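Local coordinates for ATP:cob(I)alamin adenosyltransferase (Salmonella enterica subsp. enterica serovar Livingstone, PDB 5CX7) that converts cob(I)alamin to adenosylcobalamin, the cofactor of propanediol dehydratase, and binds heme through its C-terminal domain, at the interface of chains A and B. Sequence-based numbering; all coordinates share one arbitrary frame. Chains: chain A/B, ATP:cob(I)alamin adenosyltransferase.

The interface of chains A and B. Residues chain A 14, 17, 47-48; chain B 49-51.
Strand 46-51 of each chain lies antiparallel to its copy across a two-fold axis, and A:Val48 pairs with B:Trp50 in the bridge that joins them. The backbone N of B:Arg51 donates to the carbonyl O of A:Thr47 at 2.9 Å. B:Trp50 reaches over to chain A, its CG anti to the backbone N (chi1 -174°), and the six-membered end of the indole does the touching. A:Thr47 O lies over one face of the indole, toward its rim. A:Val48 lies alongside, pointing the same way; its beta-branched side chain suits a strand, and its CG2 methyl packs 3.6 Å from B:Trp50 CZ3. Farther out, CD1 of A:Phe14 meets B:Trp50 CZ2 at 3.8 Å; the side chains run at about a right angle, but the rings meet rim to rim, inclined, neither stacked nor perpendicular. A:Leu17, one helical turn on, brings CB to 3.9 Å from B:Trp50 CH2, adding flexible aliphatic bulk. On the polar side, water 1 links the hydroxyl OG1 of A:Thr47 (2.7 Å) to NH1 of B:Arg51 (2.8 Å), sitting in the guanidinium plane at its edge; the extended arginine chain carries its guanidinium that far. Phe14 and Trp50 are both heme-pocket residues, so a pocket built from both chains is likely. Within an eight-copy assembly whose biological relevance the structure alone does not show, the strands meet edge to edge, with helix 14-30 of chain A packed against the tryptophan from chain B.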
# COMPACT_ATOMS: atom_id res chain seq x y z
N PHE A 14 -23.65 20.23 15.48
CA PHE A 14 -22.57 20.45 16.43
C PHE A 14 -22.89 19.79 17.76
O PHE A 14 -21.98 19.14 18.35
CB PHE A 14 -22.22 21.93 16.64
CG PHE A 14 -21.36 22.17 17.85
CD1 PHE A 14 -20.01 21.95 17.79
CD2 PHE A 14 -21.92 22.53 19.09
CE1 PHE A 14 -19.21 22.11 18.93
CE2 PHE A 14 -21.12 22.70 20.23
CZ PHE A 14 -19.76 22.51 20.14
N LEU A 17 -22.50 16.00 17.76
CA LEU A 17 -21.09 15.60 17.75
C LEU A 17 -20.40 15.80 19.06
O LEU A 17 -19.72 14.90 19.60
CB LEU A 17 -20.33 16.37 16.65
CG LEU A 17 -20.76 16.12 15.23
CD1 LEU A 17 -20.10 17.14 14.31
CD2 LEU A 17 -20.49 14.68 14.77
N THR A 47 -15.10 12.86 11.04
CA THR A 47 -15.64 14.13 11.49
C THR A 47 -15.14 14.52 12.84
O THR A 47 -14.76 15.68 13.04
CB THR A 47 -17.16 14.10 11.42
OG1 THR A 47 -17.52 13.78 10.08
CG2 THR A 47 -17.78 15.50 11.78
N VAL A 48 -15.11 13.58 13.77
CA VAL A 48 -14.46 13.78 15.07
C VAL A 48 -13.59 12.58 15.42
O VAL A 48 -13.95 11.43 15.20
CB VAL A 48 -15.46 13.95 16.23
CG1 VAL A 48 -14.73 14.30 17.50
CG2 VAL A 48 -16.48 15.00 15.90
N THR B 49 -9.30 15.17 16.08
CA THR B 49 -9.62 15.59 14.71
C THR B 49 -11.00 16.22 14.75
O THR B 49 -11.90 15.69 15.32
CB THR B 49 -9.61 14.42 13.68
OG1 THR B 49 -8.32 13.84 13.65
CG2 THR B 49 -9.85 14.93 12.26
N TRP B 50 -11.16 17.33 14.04
CA TRP B 50 -12.44 17.97 13.88
C TRP B 50 -12.58 18.50 12.47
O TRP B 50 -11.76 19.28 12.01
CB TRP B 50 -12.62 19.16 14.88
CG TRP B 50 -13.98 19.74 14.85
CD1 TRP B 50 -14.46 20.65 13.99
CD2 TRP B 50 -15.07 19.37 15.66
NE1 TRP B 50 -15.75 20.88 14.22
CE2 TRP B 50 -16.17 20.11 15.24
CE3 TRP B 50 -15.24 18.44 16.68
CZ2 TRP B 50 -17.45 19.99 15.82
CZ3 TRP B 50 -16.48 18.33 17.27
CH2 TRP B 50 -17.55 19.12 16.86
N ARG B 51 -13.63 18.06 11.76
CA ARG B 51 -13.89 18.54 10.45
C ARG B 51 -15.09 19.46 10.47
O ARG B 51 -16.17 19.04 10.77
CB ARG B 51 -14.16 17.40 9.49
CG ARG B 51 -14.56 17.84 8.08
CD ARG B 51 -14.65 16.64 7.13
NE ARG B 51 -14.92 17.19 5.81
CZ ARG B 51 -16.13 17.38 5.28
NH1 ARG B 51 -17.26 17.08 5.90
NH2 ARG B 51 -16.21 17.96 4.06
O HOH W 1 -17.96 15.69 8.24